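Local coordinates for internalin (Listeria monocytogenes serotype 4b, PDB 4FMZ), which probably helps the bacterium adhere to and invade host cells, as a leucine-rich-repeat protein of the internalin family, at residues Glu114-Glu119 with Ser136-Ala141; Tyr70-Gly75 with Asn92-Thr97; Thr246-Gly251 with Lys268-Gly273. One frame throughout, in Å; residues are numbered along the deposited sequence.

Contact 1: Glu114-Glu119 with Ser136-Ala141; sequences ELYLNE and SLNLGA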
loop_
_atom_site.group_PDB
_atom_site.type_symbol
_atom_site.label_atom_id
_atom_site.label_comp_id
_atom_site.label_asym_id
_atom_site.label_seq_id
_atom_site.Cartn_x
_atom_site.Cartn_y
_atom_site.Cartn_z
ATOM N N GLU A 114 2.946 -5.913 -13.320
ATOM C CA GLU A 114 2.207 -4.961 -12.489
ATOM C C GLU A 114 0.707 -5.131 -12.709
ATOM O O GLU A 114 0.229 -5.050 -13.850
ATOM C CB GLU A 114 2.637 -3.514 -12.778
ATOM C CG GLU A 114 4.092 -3.217 -12.470
ATOM C CD GLU A 114 4.442 -1.752 -12.299
ATOM O OE1 GLU A 114 3.531 -0.942 -12.006
ATOM O OE2 GLU A 114 5.641 -1.415 -12.456
ATOM N N LEU A 115 -0.024 -5.404 -11.626
ATOM C CA LEU A 115 -1.466 -5.624 -11.689
ATOM C C LEU A 115 -2.182 -4.936 -10.536
ATOM O O LEU A 115 -1.938 -5.282 -9.376
ATOM C CB LEU A 115 -1.758 -7.140 -11.693
ATOM C CG LEU A 115 -3.221 -7.589 -11.579
ATOM C CD1 LEU A 115 -4.041 -7.218 -12.841
ATOM C CD2 LEU A 115 -3.279 -9.065 -11.333
ATOM N N TYR A 116 -3.052 -3.936 -10.849
ATOM C CA TYR A 116 -3.830 -3.229 -9.812
ATOM C C TYR A 116 -5.295 -3.576 -9.979
ATOM O O TYR A 116 -5.867 -3.408 -11.060
ATOM C CB TYR A 116 -3.653 -1.692 -9.819
ATOM C CG TYR A 116 -2.245 -1.140 -9.712
ATOM C CD1 TYR A 116 -1.170 -1.965 -9.390
ATOM C CD2 TYR A 116 -1.989 0.208 -9.924
ATOM C CE1 TYR A 116 0.131 -1.467 -9.331
ATOM C CE2 TYR A 116 -0.693 0.719 -9.863
ATOM C CZ TYR A 116 0.363 -0.124 -9.562
ATOM O OH TYR A 116 1.648 0.350 -9.548
ATOM N N LEU A 117 -5.876 -4.089 -8.906
ATOM C CA LEU A 117 -7.267 -4.516 -8.809
ATOM C C LEU A 117 -7.916 -3.848 -7.608
ATOM O O LEU A 117 -8.901 -4.355 -7.061
ATOM C CB LEU A 117 -7.302 -6.048 -8.664
ATOM C CG LEU A 117 -6.905 -6.852 -9.900
ATOM C CD1 LEU A 117 -6.545 -8.265 -9.518
ATOM C CD2 LEU A 117 -8.015 -6.842 -10.931
ATOM N N ASN A 118 -7.347 -2.714 -7.191
ATOM C CA ASN A 118 -7.812 -1.953 -6.027
ATOM C C ASN A 118 -9.221 -1.417 -6.224
ATOM O O ASN A 118 -9.575 -0.977 -7.317
ATOM C CB ASN A 118 -6.861 -0.790 -5.704
ATOM C CG ASN A 118 -6.676 0.165 -6.862
ATOM O OD1 ASN A 118 -6.103 -0.181 -7.896
ATOM N ND2 ASN A 118 -7.217 1.360 -6.751
ATOM N N GLU A 119 -10.023 -1.465 -5.151
ATOM C CA GLU A 119 -11.403 -0.976 -5.111
ATOM C C GLU A 119 -12.326 -1.704 -6.124
ATOM O O GLU A 119 -13.259 -1.110 -6.661
ATOM C CB GLU A 119 -11.474 0.560 -5.277
ATOM C CG GLU A 119 -10.865 1.293 -4.092
ATOM C CD GLU A 119 -10.573 2.766 -4.292
ATOM O OE1 GLU A 119 -11.524 3.575 -4.180
ATOM O OE2 GLU A 119 -9.390 3.117 -4.513
ATOM N N SER A 136 4.674 -6.071 -8.783
ATOM C CA SER A 136 3.874 -5.151 -7.983
ATOM C C SER A 136 2.395 -5.502 -8.104
ATOM O O SER A 136 1.859 -5.543 -9.209
ATOM C CB SER A 136 4.123 -3.712 -8.419
ATOM O OG SER A 136 3.331 -2.827 -7.646
ATOM N N LEU A 137 1.750 -5.771 -6.965
ATOM C CA LEU A 137 0.353 -6.157 -6.934
ATOM C C LEU A 137 -0.436 -5.299 -5.967
ATOM O O LEU A 137 -0.009 -5.086 -4.839
ATOM C CB LEU A 137 0.238 -7.642 -6.552
ATOM C CG LEU A 137 -1.171 -8.255 -6.494
ATOM C CD1 LEU A 137 -1.821 -8.312 -7.893
ATOM C CD2 LEU A 137 -1.112 -9.645 -5.870
ATOM N N ASN A 138 -1.597 -4.818 -6.407
ATOM C CA ASN A 138 -2.471 -4.001 -5.568
ATOM C C ASN A 138 -3.865 -4.631 -5.488
ATOM O O ASN A 138 -4.631 -4.588 -6.463
ATOM C CB ASN A 138 -2.558 -2.547 -6.087
ATOM C CG ASN A 138 -3.317 -1.622 -5.160
ATOM O OD1 ASN A 138 -3.901 -2.046 -4.157
ATOM N ND2 ASN A 138 -3.360 -0.335 -5.493
ATOM N N LEU A 139 -4.189 -5.189 -4.319
ATOM C CA LEU A 139 -5.492 -5.809 -4.026
ATOM C C LEU A 139 -6.280 -4.978 -2.980
ATOM O O LEU A 139 -7.258 -5.461 -2.386
ATOM C CB LEU A 139 -5.302 -7.256 -3.527
ATOM C CG LEU A 139 -4.733 -8.258 -4.557
ATOM C CD1 LEU A 139 -4.496 -9.614 -3.908
ATOM C CD2 LEU A 139 -5.648 -8.404 -5.759
ATOM N N GLY A 140 -5.853 -3.733 -2.801
ATOM C CA GLY A 140 -6.443 -2.810 -1.843
ATOM C C GLY A 140 -7.935 -2.594 -1.987
ATOM O O GLY A 140 -8.439 -2.482 -3.099
ATOM N N ALA A 141 -8.648 -2.538 -0.855
ATOM C CA ALA A 141 -10.089 -2.266 -0.750
ATOM C C ALA A 141 -10.993 -3.271 -1.528
ATOM O O ALA A 141 -12.042 -2.899 -2.060
ATOM C CB ALA A 141 -10.402 -0.833 -1.161
HETATM O O HOH W 1 4.705 -0.589 -8.742
#

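Contact 2: Tyr70-Gly75 with Asn92-Thr97; sequences YLNLNG and NLYIGT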
loop_
_atom_site.group_PDB
_atom_site.type_symbol
_atom_site.label_atom_id
_atom_site.label_comp_id
_atom_site.label_asym_id
_atom_site.label_seq_id
_atom_site.Cartn_x
_atom_site.Cartn_y
_atom_site.Cartn_z
ATOM N N TYR A 70 0.580 -2.617 -22.147
ATOM C CA TYR A 70 0.204 -1.709 -21.077
ATOM C C TYR A 70 -1.243 -1.263 -21.274
ATOM O O TYR A 70 -1.594 -0.702 -22.308
ATOM C CB TYR A 70 1.188 -0.522 -21.079
ATOM C CG TYR A 70 0.998 0.552 -20.032
ATOM C CD1 TYR A 70 -0.074 1.439 -20.101
ATOM C CD2 TYR A 70 1.981 0.796 -19.074
ATOM C CE1 TYR A 70 -0.204 2.491 -19.198
ATOM C CE2 TYR A 70 1.861 1.847 -18.166
ATOM C CZ TYR A 70 0.757 2.680 -18.220
ATOM O OH TYR A 70 0.641 3.725 -17.341
ATOM N N LEU A 71 -2.080 -1.526 -20.274
ATOM C CA LEU A 71 -3.487 -1.188 -20.342
ATOM C C LEU A 71 -3.951 -0.599 -19.035
ATOM O O LEU A 71 -3.850 -1.254 -17.995
ATOM C CB LEU A 71 -4.322 -2.434 -20.708
ATOM C CG LEU A 71 -5.843 -2.241 -20.702
ATOM C CD1 LEU A 71 -6.293 -1.259 -21.782
ATOM C CD2 LEU A 71 -6.540 -3.557 -20.857
ATOM N N ASN A 72 -4.466 0.640 -19.092
ATOM C CA ASN A 72 -4.986 1.342 -17.931
ATOM C C ASN A 72 -6.479 1.650 -18.138
ATOM O O ASN A 72 -6.840 2.539 -18.917
ATOM C CB ASN A 72 -4.173 2.617 -17.656
ATOM C CG ASN A 72 -4.678 3.453 -16.507
ATOM O OD1 ASN A 72 -5.712 3.181 -15.889
ATOM N ND2 ASN A 72 -3.980 4.535 -16.236
ATOM N N LEU A 73 -7.332 0.925 -17.408
ATOM C CA LEU A 73 -8.780 1.107 -17.459
ATOM C C LEU A 73 -9.318 1.456 -16.063
ATOM O O LEU A 73 -10.446 1.089 -15.701
ATOM C CB LEU A 73 -9.470 -0.136 -18.025
ATOM C CG LEU A 73 -9.216 -0.448 -19.503
ATOM C CD1 LEU A 73 -9.746 -1.802 -19.849
ATOM C CD2 LEU A 73 -9.854 0.616 -20.429
ATOM N N ASN A 74 -8.522 2.238 -15.315
ATOM C CA ASN A 74 -8.860 2.754 -13.982
ATOM C C ASN A 74 -10.128 3.566 -14.008
ATOM O O ASN A 74 -10.331 4.325 -14.961
ATOM C CB ASN A 74 -7.755 3.704 -13.499
ATOM C CG ASN A 74 -6.719 3.105 -12.627
ATOM O OD1 ASN A 74 -6.998 2.683 -11.503
ATOM N ND2 ASN A 74 -5.482 3.171 -13.085
ATOM N N GLY A 75 -10.939 3.449 -12.959
ATOM C CA GLY A 75 -12.139 4.265 -12.784
ATOM C C GLY A 75 -13.211 4.229 -13.858
ATOM O O GLY A 75 -13.628 5.282 -14.335
ATOM N N ASN A 92 1.615 -4.751 -17.877
ATOM C CA ASN A 92 1.037 -3.761 -16.961
ATOM C C ASN A 92 -0.464 -3.666 -17.165
ATOM O O ASN A 92 -0.919 -3.316 -18.256
ATOM C CB ASN A 92 1.691 -2.380 -17.145
ATOM C CG ASN A 92 3.194 -2.379 -16.994
ATOM O OD1 ASN A 92 3.929 -3.084 -17.696
ATOM N ND2 ASN A 92 3.692 -1.564 -16.087
ATOM N N LEU A 93 -1.235 -3.997 -16.125
ATOM C CA LEU A 93 -2.694 -3.971 -16.195
ATOM C C LEU A 93 -3.263 -3.255 -14.972
ATOM O O LEU A 93 -3.113 -3.743 -13.844
ATOM C CB LEU A 93 -3.228 -5.418 -16.312
ATOM C CG LEU A 93 -4.741 -5.633 -16.358
ATOM C CD1 LEU A 93 -5.392 -4.852 -17.506
ATOM C CD2 LEU A 93 -5.047 -7.106 -16.523
ATOM N N TYR A 94 -3.911 -2.096 -15.202
ATOM C CA TYR A 94 -4.492 -1.251 -14.148
ATOM C C TYR A 94 -5.998 -1.223 -14.318
ATOM O O TYR A 94 -6.502 -0.558 -15.215
ATOM C CB TYR A 94 -3.877 0.160 -14.205
ATOM C CG TYR A 94 -2.361 0.125 -14.267
ATOM C CD1 TYR A 94 -1.602 -0.294 -13.166
ATOM C CD2 TYR A 94 -1.686 0.418 -15.447
ATOM C CE1 TYR A 94 -0.207 -0.359 -13.223
ATOM C CE2 TYR A 94 -0.289 0.363 -15.515
ATOM C CZ TYR A 94 0.450 -0.026 -14.397
ATOM O OH TYR A 94 1.831 -0.090 -14.428
ATOM N N ILE A 95 -6.712 -2.029 -13.527
ATOM C CA ILE A 95 -8.164 -2.134 -13.662
ATOM C C ILE A 95 -8.856 -1.944 -12.326
ATOM O O ILE A 95 -9.926 -2.514 -12.099
ATOM C CB ILE A 95 -8.625 -3.440 -14.375
ATOM C CG1 ILE A 95 -7.833 -4.678 -13.899
ATOM C CG2 ILE A 95 -8.554 -3.266 -15.888
ATOM C CD1 ILE A 95 -8.328 -6.053 -14.474
ATOM N N GLY A 96 -8.262 -1.102 -11.479
ATOM C CA GLY A 96 -8.834 -0.728 -10.192
ATOM C C GLY A 96 -9.997 0.237 -10.380
ATOM O O GLY A 96 -10.176 0.788 -11.466
ATOM N N THR A 97 -10.782 0.465 -9.317
ATOM C CA THR A 97 -11.970 1.347 -9.253
ATOM C C THR A 97 -12.975 1.005 -10.398
ATOM O O THR A 97 -13.427 1.870 -11.149
ATOM C CB THR A 97 -11.611 2.859 -9.162
ATOM O OG1 THR A 97 -10.634 3.204 -10.134
ATOM C CG2 THR A 97 -11.087 3.256 -7.795
HETATM O O HOH W 2 -5.859 0.588 -10.886
HETATM O O HOH W 3 -8.117 3.051 -9.177
#

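Contact 3: Thr246-Gly251 with Lys268-Gly273; sequences TWLEIG and KMLNVG. With EDO (1,2-ethanediol), chain H.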
loop_
_atom_site.group_PDB
_atom_site.type_symbol
_atom_site.label_atom_id
_atom_site.label_comp_id
_atom_site.label_asym_id
_atom_site.label_seq_id
_atom_site.Cartn_x
_atom_site.Cartn_y
_atom_site.Cartn_z
ATOM N N THR A 246 13.678 5.109 10.413
ATOM C CA THR A 246 13.648 6.577 10.274
ATOM C C THR A 246 12.257 7.132 10.591
ATOM O O THR A 246 12.134 8.291 10.973
ATOM C CB THR A 246 14.072 6.932 8.812
ATOM O OG1 THR A 246 15.285 6.245 8.501
ATOM C CG2 THR A 246 14.232 8.416 8.522
ATOM N N TRP A 247 11.212 6.348 10.321
ATOM C CA TRP A 247 9.816 6.770 10.471
ATOM C C TRP A 247 9.077 5.694 11.243
ATOM O O TRP A 247 8.991 4.544 10.787
ATOM C CB TRP A 247 9.192 6.997 9.068
ATOM C CG TRP A 247 7.853 7.662 9.058
ATOM C CD1 TRP A 247 6.658 7.110 9.422
ATOM C CD2 TRP A 247 7.556 8.981 8.573
ATOM N NE1 TRP A 247 5.644 8.031 9.262
ATOM C CE2 TRP A 247 6.168 9.185 8.732
ATOM C CE3 TRP A 247 8.338 10.029 8.050
ATOM C CZ2 TRP A 247 5.533 10.372 8.334
ATOM C CZ3 TRP A 247 7.708 11.213 7.671
ATOM C CH2 TRP A 247 6.327 11.386 7.843
ATOM N N LEU A 248 8.596 6.033 12.430
ATOM C CA LEU A 248 7.914 5.046 13.255
ATOM C C LEU A 248 6.591 5.603 13.785
ATOM O O LEU A 248 6.598 6.553 14.554
ATOM C CB LEU A 248 8.836 4.571 14.421
ATOM C CG LEU A 248 8.229 3.632 15.492
ATOM C CD1 LEU A 248 7.681 2.345 14.864
ATOM C CD2 LEU A 248 9.275 3.255 16.543
ATOM N N GLU A 249 5.473 4.986 13.366
ATOM C CA GLU A 249 4.114 5.344 13.796
ATOM C C GLU A 249 3.518 4.157 14.500
ATOM O O GLU A 249 3.328 3.110 13.874
ATOM C CB GLU A 249 3.216 5.758 12.612
ATOM C CG GLU A 249 3.619 7.030 11.893
ATOM C CD GLU A 249 2.781 7.381 10.676
ATOM O OE1 GLU A 249 1.822 6.641 10.350
ATOM O OE2 GLU A 249 3.095 8.412 10.041
ATOM N N ILE A 250 3.280 4.284 15.792
ATOM C CA ILE A 250 2.748 3.186 16.584
ATOM C C ILE A 250 1.812 3.771 17.667
ATOM O O ILE A 250 1.723 3.268 18.788
ATOM C CB ILE A 250 3.934 2.312 17.113
ATOM C CG1 ILE A 250 3.492 0.918 17.601
ATOM C CG2 ILE A 250 4.908 3.053 18.044
ATOM C CD1 ILE A 250 4.544 -0.184 17.531
ATOM N N GLY A 251 1.070 4.803 17.272
ATOM C CA GLY A 251 0.087 5.439 18.134
ATOM C C GLY A 251 -1.123 4.540 18.316
ATOM O O GLY A 251 -1.291 3.565 17.571
ATOM N N LYS A 268 13.589 10.095 12.544
ATOM C CA LYS A 268 13.201 11.472 12.246
ATOM C C LYS A 268 11.751 11.701 12.672
ATOM O O LYS A 268 11.376 12.828 12.998
ATOM C CB LYS A 268 13.360 11.793 10.745
ATOM C CG LYS A 268 14.796 11.692 10.198
ATOM C CD LYS A 268 15.666 12.893 10.566
ATOM C CE LYS A 268 16.440 13.445 9.396
ATOM N NZ LYS A 268 15.563 14.191 8.444
HETATM N N MSE A 269 10.926 10.630 12.625
HETATM C CA MSE A 269 9.511 10.689 12.974
HETATM C C MSE A 269 9.197 9.645 14.029
HETATM O O MSE A 269 9.464 8.457 13.849
HETATM C CB MSE A 269 8.626 10.507 11.713
HETATM C CG MSE A 269 7.268 9.793 11.968
HETATM SE SE MSE A 269 6.017 10.826 12.960
HETATM C CE MSE A 269 4.636 11.107 11.574
ATOM N N LEU A 270 8.629 10.098 15.144
ATOM C CA LEU A 270 8.217 9.166 16.177
ATOM C C LEU A 270 6.802 9.499 16.615
ATOM O O LEU A 270 6.591 10.529 17.245
ATOM C CB LEU A 270 9.182 9.132 17.382
ATOM C CG LEU A 270 8.789 8.185 18.515
ATOM C CD1 LEU A 270 8.741 6.712 18.040
ATOM C CD2 LEU A 270 9.743 8.323 19.693
ATOM N N ASN A 271 5.842 8.621 16.295
ATOM C CA ASN A 271 4.466 8.826 16.729
ATOM C C ASN A 271 4.074 7.718 17.699
ATOM O O ASN A 271 3.833 6.584 17.289
ATOM C CB ASN A 271 3.487 8.913 15.535
ATOM C CG ASN A 271 2.048 9.187 15.933
ATOM O OD1 ASN A 271 1.652 9.124 17.115
ATOM N ND2 ASN A 271 1.222 9.479 14.945
ATOM N N VAL A 272 3.977 8.073 18.993
ATOM C CA VAL A 272 3.574 7.162 20.056
ATOM C C VAL A 272 2.388 7.784 20.840
ATOM O O VAL A 272 2.199 7.486 22.011
ATOM C CB VAL A 272 4.756 6.748 20.992
ATOM C CG1 VAL A 272 5.691 5.754 20.308
ATOM C CG2 VAL A 272 5.532 7.962 21.489
ATOM N N GLY A 273 1.590 8.611 20.163
ATOM C CA GLY A 273 0.403 9.233 20.741
ATOM C C GLY A 273 -0.625 8.178 21.109
ATOM O O GLY A 273 -0.674 7.125 20.470
HETATM C C1 EDO H . -3.077 8.973 18.111
HETATM O O1 EDO H . -2.956 9.905 19.178
HETATM C C2 EDO H . -1.689 8.736 17.477
HETATM O O2 EDO H . -1.065 9.994 17.308
#

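Contact 1: Glu114-Glu119 with Ser136-Ala141
Strands Glu114-Tyr116 and Ser136-Asn138 run parallel, their axes 4.8 Å apart at closest approach and 6° from exact alignment; Leu115 N donates to Ser136 O, Leu115 O accepts from Asn138 N, and Leu117 N binds Asn138 O. Beyond the strands Glu119 N reaches Gly140 O, so the pairing carries on into the loops. On the buried face Leu115 and Leu137 lie side by side and point the same way, with Leu115 CD2 3.8 Å from Leu137 CD1. Leu117 and Leu139 repeat this relation, Leu117 CD1 meeting Leu139 CD2 at 3.9 Å. Such stacking of equivalent leucines is the hallmark of a leucine-rich-repeat solenoid, and Asn142 ND2 ties the two turns further by donating to Leu117 O and Leu139 O. The other face is polar and aromatic. Asn138 crosses Tyr116 at about a right angle, its CB 3.6 Å from Tyr116 CD1, while Ser136 OG sits at the ring edge and shares a water with Tyr116 OH. Asn138 has CG anti to its backbone N (chi1 -173°); its OD1 accepts from Gly140 N at 2.9 Å, an Asx turn that holds the amide. Asn138 ND2 packs 3.5 Å from Asn118 CB, the two amide planes only 13° apart.

Contact 2: Tyr70-Gly75 with Asn92-Thr97
Tyr70 carries CG anti to its backbone N (chi1 -179°), whereas Tyr94 has CG beside its own N (chi1 -49°), and the rings meet on the same face of the parallel strands. They form a T-shaped pair with planes at 66°: Tyr94 CE2 points at the Tyr70 face, 3.6 Å above its plane and offset toward the rim. Asn92 fits beside this pair, its CB 3.7 Å from Tyr70 CD2, and its ND2 donates almost straight to Tyr94 OH at 2.9 Å; the same hydroxyl also bonds Glu114 OE1, which helps fix the ring. Farther along, Asn72 OD1 takes Asn74 N at 3.0 Å in an Asx turn and also Asn74 ND2, which comes from above the carbonyl plane. That ND2 rests 3.6 Å from Tyr94 CB, while a water joins Asn74 OD1 to Thr97 OG1. Away from the tyrosines Leu71 CD2 touches Leu93 CD1 at 3.8 Å; past the strands Leu73 CB meets Ile95 CG2 at 3.9 Å. Leu71 N, Tyr94 N, Leu73 N and Gly75 N bond across to Asn92 O, Leu71 O, Tyr94 O and Gly96 O in turn, and Asn76 and Asn98 both donate to Leu73 O, the asparagine arrangement of stacked leucine-rich repeats.

Contact 3: Thr246-Gly251 with Lys268-Gly273
Strands Trp247-Glu249 and Met269-Asn271 lie parallel, 4.8 Å between axes at closest approach, and are stitched by Leu248 N to Met269 O, Asn271 N to Leu248 O and Ile250 N to Asn271 O. Just ahead of them Thr246 O accepts two bonds, from Lys268 N at 2.8 Å and from Met269 N. The key side-chain contact is that of Trp247 with Met269, which is selenomethionine in this crystal. Met269 CG stands 3.4 Å from the centroid of the five-membered ring and only 7° off its normal, a CH-pi contact squarely over the indole face. The chain then bends, chi2 of 70° placing SE obliquely above the same ring, and CE comes down 3.4 Å from Trp247 CZ2, toward the six-membered ring. Glu249 has two conformers; in the one described, Trp247 NE1 donates to Glu249 OE2 at 2.7 Å, in the plane of the indole but from above that of the carboxylate, so this bond is doubtful. Lys227 adds a cation-pi contact to the indole, while Met269 also touches Phe293 of the next strand. Farther along, Asn271 OD1 accepts from Gly273 N at 3.1 Å, an Asx turn, and from O2 of a 1,2-ethanediol at 2.9 Å; that molecule, probably from the crystallisation liquor, also bonds Ser274 and Asn295. The opposite face is aliphatic: Leu248 CD2 packs against Leu270 CD1, and Ile250 CG2 approaches Val272 CG1 to 3.6 Å. Asn275 ND2 donates to Ile250 O and Val272 O, bridging successive turns, as the repeated asparagine of a leucine-rich-repeat solenoid does.

All three contacts join consecutive strands of the leucine-rich-repeat solenoid and are partly buried, each with an aliphatic side in the core and a polar or aromatic side nearer the surface; this holds for contact 1, nearest the chain's centre, as for the other two. Contacts 2 and 1 are direct neighbours: strand 92-94 lies beside strand 114-116, Tyr94 packs on Tyr116, and Asn118 O probably bonds Thr97 N. Contact 3 is separate, its centre about 34 Å from that of contact 2 and on the opposite side of the chain's centre. The inward chemistry barely changes, whereas the other face does: tyrosines and asparagines in contact 2, tyrosine with serine and asparagine in contact 1, tryptophan with selenomethionine in contact 3.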